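Local coordinates for protein probable transcriptional regulator (Pseudomonas aeruginosa, PDB 2NNN) that probably regulates transcription as a MarR-family DNA-binding protein, with a winged helix-turn-helix domain in each of two subunits, at residues I32-G35 and Q40-A43; G71-L76 and G80-S85; L44-E49 and R60-D65; Q119-L124 and T131-L136. All coordinates share one frame; numbering follows the deposited sequence.

Contact 1: I32-G35 and Q40-A43; sequences IGNG and QWAA
The indole of Trp41 is met from the loop by two groups, Ile32 and Asn34. The end of Ile32 sits over one face, with CD1 3.7 Å above the ring plane and displaced toward the rim, and its nearest ring atom is Trp41 CE3 at 3.9 Å from Ile32 CD1. The exact placement of CD1 beside the Asn34 amide is doubtful, since the model sets them too close. Asn34 arrives beside it: ND2 lies 3.9 Å from Trp41 CZ3, and the amide plane is turned 35° from that of the indole, so the two flat groups are not stacked. Because both partners gather on the benzo half of the indole, its pyrrole nitrogen takes no part across this contact.

The torsions bring both groups into place. Trp41 holds CG opposite its backbone N (chi1 175°), which carries the indole from helix 38-50 toward the loop, while Ile32 directs its longer branch at the ring. Just beyond Ile32, Gly33 leaves helical geometry with positive phi, and the chain turns, so that Asn34 too reaches the indole. The amide oxygen of Asn34 is engaged within the loop, accepting from Leu36 N and closing an Asx turn. Leu106 and Ala113 of helix 100-121 also touch the indole, and Ile116 of that helix touches Ile32.

No hydrogen bond or salt bridge crosses between residues 32-35 and 40-43, and only 123 Å² is buried. The join is therefore a van der Waals one, with an amide spending its oxygen on its own loop and its nitrogen resting obliquely against the benzo half of the indole.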
loop_
_atom_site.group_PDB
_atom_site.type_symbol
_atom_site.label_atom_id
_atom_site.label_comp_id
_atom_site.label_asym_id
_atom_site.label_seq_id
_atom_site.Cartn_x
_atom_site.Cartn_y
_atom_site.Cartn_z
ATOM N N ILE A 32 7.000 -7.178 14.778
ATOM C CA ILE A 32 7.531 -5.967 15.442
ATOM C C ILE A 32 7.570 -6.008 16.963
ATOM O O ILE A 32 8.513 -5.497 17.577
ATOM C CB ILE A 32 6.919 -4.629 14.918
ATOM C CG1 ILE A 32 7.936 -3.488 15.145
ATOM C CG2 ILE A 32 5.458 -4.440 15.390
ATOM C CD1 ILE A 32 7.320 -2.157 15.411
ATOM N N GLY A 33 6.553 -6.602 17.568
ATOM C CA GLY A 33 6.633 -6.924 18.972
ATOM C C GLY A 33 6.160 -5.830 19.897
ATOM O O GLY A 33 5.988 -6.084 21.087
ATOM N N ASN A 34 5.951 -4.621 19.372
ATOM C CA ASN A 34 5.566 -3.483 20.226
ATOM C C ASN A 34 4.164 -2.962 19.935
ATOM O O ASN A 34 3.756 -1.934 20.465
ATOM C CB ASN A 34 6.596 -2.349 20.143
ATOM C CG ASN A 34 6.821 -1.865 18.723
ATOM O OD1 ASN A 34 5.903 -1.879 17.897
ATOM N ND2 ASN A 34 8.053 -1.438 18.424
ATOM N N GLY A 35 3.434 -3.674 19.085
ATOM C CA GLY A 35 2.071 -3.281 18.743
ATOM C C GLY A 35 1.919 -2.019 17.893
ATOM O O GLY A 35 0.810 -1.535 17.738
ATOM N N GLN A 40 3.396 4.295 12.135
ATOM C CA GLN A 40 3.723 4.667 13.506
ATOM C C GLN A 40 5.211 4.496 13.804
ATOM O O GLN A 40 5.810 5.357 14.438
ATOM C CB GLN A 40 2.860 3.901 14.514
ATOM C CG GLN A 40 1.476 4.520 14.682
ATOM C CD GLN A 40 0.488 3.607 15.385
ATOM O OE1 GLN A 40 0.867 2.662 16.080
ATOM N NE2 GLN A 40 -0.797 3.895 15.208
ATOM N N TRP A 41 5.793 3.413 13.298
ATOM C CA TRP A 41 7.218 3.081 13.480
ATOM C C TRP A 41 8.103 4.019 12.671
ATOM O O TRP A 41 9.132 4.485 13.168
ATOM C CB TRP A 41 7.483 1.615 13.078
ATOM C CG TRP A 41 8.953 1.207 13.119
ATOM C CD1 TRP A 41 9.771 0.954 12.042
ATOM C CD2 TRP A 41 9.770 0.983 14.297
ATOM N NE1 TRP A 41 11.031 0.595 12.476
ATOM C CE2 TRP A 41 11.059 0.610 13.850
ATOM C CE3 TRP A 41 9.535 1.066 15.680
ATOM C CZ2 TRP A 41 12.112 0.343 14.738
ATOM C CZ3 TRP A 41 10.586 0.788 16.561
ATOM C CH2 TRP A 41 11.853 0.432 16.083
ATOM N N ALA A 42 7.699 4.284 11.428
ATOM C CA ALA A 42 8.411 5.191 10.517
ATOM C C ALA A 42 8.556 6.590 11.116
ATOM O O ALA A 42 9.646 7.166 11.085
ATOM C CB ALA A 42 7.692 5.273 9.167
ATOM N N ALA A 43 7.453 7.131 11.634
ATOM C CA ALA A 43 7.467 8.428 12.321
ATOM C C ALA A 43 8.346 8.389 13.554
ATOM O O ALA A 43 9.059 9.333 13.811
ATOM C CB ALA A 43 6.072 8.857 12.701
#

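Contact 2: G71-L76 and G80-S85; sequences GVVERL and GLIQRS
Leu76, Ile82 and Arg84 bury the largest areas where residues 71-76 of one helix face residues 80-85. Leu76 contributes both backbone and side chain. Its carbonyl O accepts from Leu81 N at 2.9 Å, with a C=O...N angle of 163°, and this bond belongs to the Schellman motif in which Gly80, at positive phi, ends the helix. Its side chain lies across those of Leu81 and Ile82, at about a right angle to each: Leu76 CB is 4.1 Å from Ile82 CG2, and Leu76 CD1 is 4.2 Å from Leu81 CD1.

Ile82 reaches back along the helix by its other branch. With chi1 at 58°, CG1 is tucked between the backbone N and the carbonyl carbon, and it carries CD1 to within 3.9 Å of Val73 CG1, the two side chains crossing at about a right angle. CD1 also lies over one face of the Arg84 guanidinium, 3.6 Å above its plane and offset toward the rim.

Arg84 runs extended from CG to NE, so its far end comes back to the helix although its root lies off to one side. There Arg84 NH2 is 3.6 Å from Val73 CG1 and meets Glu74 through the methylene CG, at the guanidinium edge. Its charge is instead paired through NH1 with Asp77.

Helix 66-78, in the position of the MarR recognition helix, is thus tied to the first wing strand; the axes of segments 71-76 and 82-85 lie 113° apart in their N-to-C directions. Val96 of the partner strand touches both Val73 and Ile82, Leu47 of helix 38-50 touches Ile82, and Gln55 of helix 55-61 touches Val73 and Arg84.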
loop_
_atom_site.group_PDB
_atom_site.type_symbol
_atom_site.label_atom_id
_atom_site.label_comp_id
_atom_site.label_asym_id
_atom_site.label_seq_id
_atom_site.Cartn_x
_atom_site.Cartn_y
_atom_site.Cartn_z
ATOM N N GLY A 71 -2.492 12.091 13.107
ATOM C CA GLY A 71 -3.088 11.010 13.870
ATOM C C GLY A 71 -2.084 9.944 14.273
ATOM O O GLY A 71 -2.256 9.281 15.301
ATOM N N VAL A 72 -1.047 9.757 13.463
ATOM C CA VAL A 72 0.054 8.901 13.861
ATOM C C VAL A 72 0.718 9.484 15.116
ATOM O O VAL A 72 0.943 8.760 16.094
ATOM C CB VAL A 72 1.083 8.707 12.716
ATOM C CG1 VAL A 72 2.459 8.330 13.267
ATOM C CG2 VAL A 72 0.584 7.679 11.729
ATOM N N VAL A 73 1.015 10.788 15.090
ATOM C CA VAL A 73 1.667 11.449 16.227
ATOM C C VAL A 73 0.771 11.430 17.474
ATOM O O VAL A 73 1.257 11.241 18.586
ATOM C CB VAL A 73 2.133 12.888 15.887
ATOM C CG1 VAL A 73 2.542 13.650 17.150
ATOM C CG2 VAL A 73 3.296 12.858 14.917
ATOM N N GLU A 74 -0.533 11.596 17.278
ATOM C CA GLU A 74 -1.479 11.520 18.392
ATOM C C GLU A 74 -1.560 10.123 19.014
ATOM O O GLU A 74 -1.572 9.997 20.236
ATOM C CB GLU A 74 -2.860 12.047 17.989
ATOM C CG GLU A 74 -2.912 13.574 17.935
ATOM C CD GLU A 74 -4.138 14.129 17.208
ATOM O OE1 GLU A 74 -5.045 13.338 16.852
ATOM O OE2 GLU A 74 -4.195 15.370 16.994
ATOM N N ARG A 75 -1.582 9.083 18.180
ATOM C CA ARG A 75 -1.539 7.701 18.664
ATOM C C ARG A 75 -0.203 7.351 19.321
ATOM O O ARG A 75 -0.161 6.603 20.288
ATOM C CB ARG A 75 -1.875 6.716 17.547
ATOM C CG ARG A 75 -3.345 6.769 17.123
ATOM C CD ARG A 75 -3.627 5.913 15.895
ATOM N NE ARG A 75 -2.855 6.349 14.725
ATOM C CZ ARG A 75 -2.751 5.661 13.590
ATOM N NH1 ARG A 75 -3.362 4.485 13.452
ATOM N NH2 ARG A 75 -2.024 6.139 12.593
ATOM N N LEU A 76 0.883 7.907 18.795
ATOM C CA LEU A 76 2.201 7.811 19.414
ATOM C C LEU A 76 2.226 8.564 20.761
ATOM O O LEU A 76 2.994 8.218 21.664
ATOM C CB LEU A 76 3.243 8.387 18.455
ATOM C CG LEU A 76 4.447 7.582 17.939
ATOM C CD1 LEU A 76 4.102 6.147 17.594
ATOM C CD2 LEU A 76 5.076 8.278 16.734
ATOM N N GLY A 80 2.611 7.618 25.155
ATOM C CA GLY A 80 3.684 8.298 25.892
ATOM C C GLY A 80 5.010 8.376 25.148
ATOM O O GLY A 80 6.058 8.582 25.760
ATOM N N LEU A 81 4.974 8.237 23.824
ATOM C CA LEU A 81 6.210 8.078 23.062
ATOM C C LEU A 81 6.757 9.363 22.451
ATOM O O LEU A 81 7.878 9.375 21.935
ATOM C CB LEU A 81 6.064 6.988 21.999
ATOM C CG LEU A 81 5.619 5.594 22.462
ATOM C CD1 LEU A 81 5.552 4.685 21.252
ATOM C CD2 LEU A 81 6.525 5.010 23.551
ATOM N N ILE A 82 5.977 10.441 22.510
ATOM C CA ILE A 82 6.428 11.732 21.982
ATOM C C ILE A 82 6.292 12.853 23.004
ATOM O O ILE A 82 5.510 12.749 23.967
ATOM C CB ILE A 82 5.720 12.135 20.631
ATOM C CG1 ILE A 82 4.197 12.202 20.771
ATOM C CG2 ILE A 82 6.102 11.197 19.493
ATOM C CD1 ILE A 82 3.656 13.607 20.837
ATOM N N GLN A 83 7.077 13.910 22.795
ATOM C CA GLN A 83 6.926 15.162 23.527
ATOM C C GLN A 83 6.816 16.344 22.550
ATOM O O GLN A 83 7.466 16.381 21.490
ATOM C CB GLN A 83 8.046 15.359 24.571
ATOM C CG GLN A 83 9.461 15.564 24.014
ATOM C CD GLN A 83 10.605 15.255 25.004
ATOM O OE1 GLN A 83 11.780 15.395 24.644
ATOM N NE2 GLN A 83 10.271 14.829 26.237
ATOM N N ARG A 84 5.954 17.288 22.908
ATOM C CA ARG A 84 5.791 18.508 22.141
ATOM C C ARG A 84 6.393 19.687 22.903
ATOM O O ARG A 84 6.472 19.686 24.139
ATOM C CB ARG A 84 4.317 18.751 21.819
ATOM C CG ARG A 84 3.658 17.679 20.940
ATOM C CD ARG A 84 2.204 18.031 20.729
ATOM N NE ARG A 84 1.482 17.149 19.811
ATOM C CZ ARG A 84 0.797 16.073 20.190
ATOM N NH1 ARG A 84 0.770 15.712 21.467
ATOM N NH2 ARG A 84 0.149 15.343 19.289
ATOM N N SER A 85 6.839 20.686 22.151
ATOM C CA SER A 85 7.453 21.871 22.727
ATOM C C SER A 85 7.512 22.964 21.672
ATOM O O SER A 85 7.691 22.671 20.494
ATOM C CB SER A 85 8.863 21.558 23.255
ATOM O OG SER A 85 9.759 21.281 22.192
#

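Contact 3: L44-E49 and R60-D65; sequences LVRLGE and RLTAMD
Arg46 is the donor on which this contact turns, and the carbonyl of Leu61 is its acceptor. Arg46 NH2 bonds to Leu61 O at 2.8 Å, the donor standing nearly in line with the carbonyl (C=O...N 165°), although the oxygen is tilted 23° from the guanidinium plane. A second, weak bond runs from Arg46 NE to the same oxygen at 3.1 Å, so the one oxygen accepts from two donors, unequally. The helix is only weakly bonded around residues 60-61, and the arginine supplies donors to a carbonyl there.

The remaining terminal nitrogen works on the other side. Arg46 NH1 forms a salt bridge with Glu49 OE1 one turn along its own helix, at 3.1 Å, with that oxygen near the guanidinium plane, and Asp10 of the second subunit makes another salt bridge to NH1. Bends at chi2 and chi3 fold the chain so that the guanidinium can serve these partners.

The aliphatic part of Arg46 is packed as well. Thr62 CG2 lies 3.7 Å from Arg46 CB, the two side chains sliding past each other in opposite directions, and Leu61 CB is 4.1 Å from Arg46 CD. The Thr62 hydroxyl turns elsewhere, to a hydrogen bond with Leu58 O, while Thr62 O and Ala63 O accept from Arg18 and Gln22 of the second subunit.

One buried cation thus links helix 38-50, the end of helix 55-61 in the helix-turn-helix, and the partner chain. The two carboxylates around it would be expected to stabilise its charge, while the backbone oxygen helps fix its orientation.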
loop_
_atom_site.group_PDB
_atom_site.type_symbol
_atom_site.label_atom_id
_atom_site.label_comp_id
_atom_site.label_asym_id
_atom_site.label_seq_id
_atom_site.Cartn_x
_atom_site.Cartn_y
_atom_site.Cartn_z
ATOM N N LEU A 44 8.304 7.293 14.307
ATOM C CA LEU A 44 9.159 7.141 15.501
ATOM C C LEU A 44 10.641 7.137 15.102
ATOM O O LEU A 44 11.450 7.877 15.668
ATOM C CB LEU A 44 8.832 5.834 16.236
ATOM C CG LEU A 44 9.370 5.688 17.649
ATOM C CD1 LEU A 44 8.397 6.331 18.655
ATOM C CD2 LEU A 44 9.604 4.219 17.988
ATOM N N VAL A 45 10.979 6.286 14.131
ATOM C CA VAL A 45 12.327 6.230 13.583
ATOM C C VAL A 45 12.779 7.618 13.114
ATOM O O VAL A 45 13.833 8.081 13.532
ATOM C CB VAL A 45 12.446 5.158 12.461
ATOM C CG1 VAL A 45 13.815 5.190 11.798
ATOM C CG2 VAL A 45 12.169 3.768 13.038
ATOM N N ARG A 46 11.964 8.283 12.295
ATOM C CA ARG A 46 12.322 9.590 11.749
ATOM C C ARG A 46 12.557 10.669 12.817
ATOM O O ARG A 46 13.537 11.408 12.731
ATOM C CB ARG A 46 11.299 10.064 10.712
ATOM C CG ARG A 46 11.739 11.289 9.909
ATOM C CD ARG A 46 12.903 10.961 8.993
ATOM N NE ARG A 46 12.451 10.385 7.727
ATOM C CZ ARG A 46 13.240 9.772 6.846
ATOM N NH1 ARG A 46 14.534 9.614 7.082
ATOM N NH2 ARG A 46 12.726 9.298 5.726
ATOM N N LEU A 47 11.673 10.752 13.816
ATOM C CA LEU A 47 11.880 11.635 14.970
ATOM C C LEU A 47 13.169 11.348 15.745
ATOM O O LEU A 47 13.686 12.231 16.438
ATOM C CB LEU A 47 10.705 11.549 15.935
ATOM C CG LEU A 47 9.408 12.287 15.623
ATOM C CD1 LEU A 47 8.374 11.923 16.666
ATOM C CD2 LEU A 47 9.593 13.806 15.548
ATOM N N GLY A 48 13.667 10.113 15.657
ATOM C CA GLY A 48 14.946 9.757 16.247
ATOM C C GLY A 48 16.107 10.294 15.447
ATOM O O GLY A 48 17.115 10.682 16.015
ATOM N N GLU A 49 15.971 10.311 14.122
ATOM C CA GLU A 49 16.978 10.907 13.235
ATOM C C GLU A 49 17.062 12.426 13.391
ATOM O O GLU A 49 18.148 12.993 13.487
ATOM C CB GLU A 49 16.674 10.592 11.768
ATOM C CG GLU A 49 16.783 9.125 11.405
ATOM C CD GLU A 49 16.465 8.855 9.933
ATOM O OE1 GLU A 49 16.857 9.700 9.099
ATOM O OE2 GLU A 49 15.848 7.795 9.617
ATOM N N ARG A 60 6.207 15.238 5.823
ATOM C CA ARG A 60 6.842 15.348 4.510
ATOM C C ARG A 60 8.162 14.571 4.369
ATOM O O ARG A 60 8.710 14.480 3.268
ATOM C CB ARG A 60 7.045 16.825 4.137
ATOM C CG ARG A 60 5.736 17.617 3.996
ATOM C CD ARG A 60 5.970 19.125 3.950
ATOM N NE ARG A 60 6.161 19.569 2.571
ATOM C CZ ARG A 60 7.345 19.838 2.031
ATOM N NH1 ARG A 60 8.439 19.724 2.777
ATOM N NH2 ARG A 60 7.439 20.233 0.761
ATOM N N LEU A 61 8.673 14.027 5.477
ATOM C CA LEU A 61 9.891 13.217 5.455
ATOM C C LEU A 61 9.558 11.739 5.558
ATOM O O LEU A 61 10.449 10.890 5.418
ATOM C CB LEU A 61 10.835 13.604 6.590
ATOM C CG LEU A 61 11.555 14.962 6.528
ATOM C CD1 LEU A 61 11.877 15.482 7.943
ATOM C CD2 LEU A 61 12.818 14.860 5.684
ATOM N N THR A 62 8.282 11.435 5.806
ATOM C CA THR A 62 7.816 10.040 5.918
ATOM C C THR A 62 6.643 9.737 4.976
ATOM O O THR A 62 5.880 8.810 5.234
ATOM C CB THR A 62 7.386 9.692 7.343
ATOM O OG1 THR A 62 6.363 10.602 7.757
ATOM C CG2 THR A 62 8.547 9.786 8.299
ATOM N N ALA A 63 6.535 10.521 3.894
ATOM C CA ALA A 63 5.464 10.452 2.891
ATOM C C ALA A 63 4.059 10.440 3.501
ATOM O O ALA A 63 3.203 9.647 3.123
ATOM C CB ALA A 63 5.681 9.272 1.953
HETATM N N MSE A 64 3.827 11.339 4.441
HETATM C CA MSE A 64 2.560 11.398 5.131
HETATM C C MSE A 64 1.917 12.774 5.124
HETATM O O MSE A 64 2.559 13.804 5.358
HETATM C CB MSE A 64 2.679 10.882 6.571
HETATM C CG MSE A 64 2.532 9.373 6.671
HETATM SE SE MSE A 64 2.582 8.683 8.483
HETATM C CE MSE A 64 4.468 8.279 8.739
ATOM N N ASP A 65 0.622 12.739 4.846
ATOM C CA ASP A 65 -0.300 13.856 4.926
ATOM C C ASP A 65 -0.288 14.523 6.270
ATOM O O ASP A 65 0.012 13.873 7.268
ATOM C CB ASP A 65 -1.708 13.292 4.778
ATOM C CG ASP A 65 -2.401 13.864 3.650
ATOM O OD1 ASP A 65 -1.832 14.819 3.101
ATOM O OD2 ASP A 65 -3.482 13.365 3.291
#

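Contact 4: Q119-L124 and T131-L136; sequences QALAPL and TLRGLL
In the helical dimerisation region of the MarR fold, Leu132 packs against Leu121 and Leu124 at the junction where helix 100-121 gives way to helix 126-137. This trio is the tight part. Leu132 offers a single methyl to both partners: its CD2 is 3.7 Å from Leu124 CD2 and 4.0 Å from Leu121 CD2. With CG of Leu132 placed opposite its backbone N (chi1 173°), that methyl reaches toward the chain as it leaves helix 100-121. There a type I turn from Leu121 to Leu124 presents both leucines to the same neighbour. Leu124 crosses Leu132 at about a right angle, whereas Leu121 meets it obliquely. All three leucines are buried.

The looser side belongs to Arg133, which remains partly exposed. It crosses Leu121 at about a right angle and makes no hydrogen bond or salt bridge across the contact; its NH1 donates instead to the carbonyl of Asp11 of the second subunit. That subunit borders the leucines too, since its Leu139 packs on Leu132 and its Arg138 on Leu124. Burial between the two segments is modest, at 159 Å², consistent with a junction finished by the partner chain. A bend at chi3 (-39°) brings the guanidinium of Arg133 against the end of Leu121, where CD1 lies 3.5 Å from Arg133 NH2 and 3.6 Å from Arg133 NH1.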
loop_
_atom_site.group_PDB
_atom_site.type_symbol
_atom_site.label_atom_id
_atom_site.label_comp_id
_atom_site.label_asym_id
_atom_site.label_seq_id
_atom_site.Cartn_x
_atom_site.Cartn_y
_atom_site.Cartn_z
ATOM N N GLN A 119 13.111 -10.610 6.330
ATOM C CA GLN A 119 12.085 -11.575 5.908
ATOM C C GLN A 119 11.341 -11.112 4.652
ATOM O O GLN A 119 11.072 -11.921 3.747
ATOM C CB GLN A 119 11.063 -11.783 7.023
ATOM C CG GLN A 119 11.554 -12.587 8.200
ATOM C CD GLN A 119 10.500 -12.741 9.304
ATOM O OE1 GLN A 119 10.829 -13.106 10.445
ATOM N NE2 GLN A 119 9.232 -12.463 8.973
ATOM N N ALA A 120 10.989 -9.822 4.607
ATOM C CA ALA A 120 10.377 -9.228 3.425
ATOM C C ALA A 120 11.201 -9.526 2.171
ATOM O O ALA A 120 10.646 -9.851 1.112
ATOM C CB ALA A 120 10.181 -7.710 3.601
ATOM N N LEU A 121 12.522 -9.431 2.307
ATOM C CA LEU A 121 13.415 -9.583 1.169
ATOM C C LEU A 121 13.936 -11.004 0.994
ATOM O O LEU A 121 14.564 -11.305 -0.017
ATOM C CB LEU A 121 14.581 -8.590 1.258
ATOM C CG LEU A 121 14.229 -7.094 1.199
ATOM C CD1 LEU A 121 15.450 -6.276 1.493
ATOM C CD2 LEU A 121 13.663 -6.719 -0.133
ATOM N N ALA A 122 13.642 -11.878 1.955
ATOM C CA ALA A 122 14.196 -13.235 1.983
ATOM C C ALA A 122 14.116 -14.052 0.674
ATOM O O ALA A 122 15.067 -14.777 0.378
ATOM C CB ALA A 122 13.619 -14.036 3.160
ATOM N N PRO A 123 12.989 -13.972 -0.089
ATOM C CA PRO A 123 12.837 -14.666 -1.387
ATOM C C PRO A 123 13.885 -14.322 -2.465
ATOM O O PRO A 123 13.819 -14.847 -3.588
ATOM C CB PRO A 123 11.468 -14.169 -1.881
ATOM C CG PRO A 123 10.731 -13.821 -0.664
ATOM C CD PRO A 123 11.755 -13.240 0.260
ATOM N N LEU A 124 14.828 -13.447 -2.118
ATOM C CA LEU A 124 15.761 -12.842 -3.068
ATOM C C LEU A 124 17.176 -12.936 -2.534
ATOM O O LEU A 124 17.396 -12.793 -1.337
ATOM C CB LEU A 124 15.422 -11.355 -3.248
ATOM C CG LEU A 124 14.602 -10.791 -4.407
ATOM C CD1 LEU A 124 13.462 -11.678 -4.888
ATOM C CD2 LEU A 124 14.100 -9.431 -4.015
ATOM N N THR A 131 19.523 -4.922 -6.486
ATOM C CA THR A 131 18.902 -4.578 -7.758
ATOM C C THR A 131 17.473 -4.083 -7.536
ATOM O O THR A 131 17.077 -3.058 -8.077
ATOM C CB THR A 131 18.854 -5.792 -8.708
ATOM O OG1 THR A 131 20.174 -6.312 -8.884
ATOM C CG2 THR A 131 18.265 -5.409 -10.064
ATOM N N LEU A 132 16.707 -4.817 -6.736
ATOM C CA LEU A 132 15.312 -4.469 -6.483
ATOM C C LEU A 132 15.183 -3.126 -5.771
ATOM O O LEU A 132 14.409 -2.286 -6.193
ATOM C CB LEU A 132 14.589 -5.570 -5.692
ATOM C CG LEU A 132 13.176 -5.188 -5.248
ATOM C CD1 LEU A 132 12.140 -5.387 -6.364
ATOM C CD2 LEU A 132 12.800 -5.954 -4.013
ATOM N N ARG A 133 15.952 -2.931 -4.705
ATOM C CA ARG A 133 15.931 -1.674 -3.960
ATOM C C ARG A 133 16.228 -0.473 -4.875
ATOM O O ARG A 133 15.561 0.564 -4.764
ATOM C CB ARG A 133 16.924 -1.730 -2.788
ATOM C CG ARG A 133 16.468 -0.994 -1.515
ATOM C CD ARG A 133 17.463 -1.142 -0.339
ATOM N NE ARG A 133 18.047 -2.488 -0.253
ATOM C CZ ARG A 133 17.826 -3.357 0.733
ATOM N NH1 ARG A 133 17.035 -3.046 1.762
ATOM N NH2 ARG A 133 18.413 -4.545 0.695
ATOM N N GLY A 134 17.206 -0.631 -5.775
ATOM C CA GLY A 134 17.586 0.401 -6.745
ATOM C C GLY A 134 16.507 0.714 -7.771
ATOM O O GLY A 134 16.168 1.879 -7.999
ATOM N N LEU A 135 15.978 -0.335 -8.396
ATOM C CA LEU A 135 14.850 -0.228 -9.324
ATOM C C LEU A 135 13.600 0.366 -8.655
ATOM O O LEU A 135 12.967 1.266 -9.199
ATOM C CB LEU A 135 14.548 -1.606 -9.927
ATOM C CG LEU A 135 15.172 -2.049 -11.262
ATOM C CD1 LEU A 135 16.585 -1.506 -11.514
ATOM C CD2 LEU A 135 15.140 -3.568 -11.395
ATOM N N LEU A 136 13.266 -0.125 -7.467
ATOM C CA LEU A 136 12.092 0.335 -6.725
ATOM C C LEU A 136 12.258 1.766 -6.166
ATOM O O LEU A 136 11.279 2.504 -6.041
ATOM C CB LEU A 136 11.753 -0.673 -5.616
ATOM C CG LEU A 136 10.312 -0.882 -5.123
ATOM C CD1 LEU A 136 9.326 -1.242 -6.247
ATOM C CD2 LEU A 136 10.262 -1.929 -4.020
#

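How the contacts relate
Contacts 1, 2 and 3 meet in the winged-helix core, their centres 12 to 13 Å apart, whereas contact 4 lies at the dimer-forming end, about 32 Å from contact 2 between centres. Helix 38-50 serves contacts 1 and 3, both buried near the chain's centre, and its Leu44 also touches Leu81 of contact 2; Ala43 likewise meets Val72. Contacts 1 and 4 rest on van der Waals packing, with no hydrogen bond between their segments, though each includes a polar group; contact 2 adds a helix-ending backbone bond, and contact 3 rests on a charged side chain. Contact 2 grades from buried leucines to an exposed edge, without the partner chain; contacts 3 and 4 both engage the second subunit.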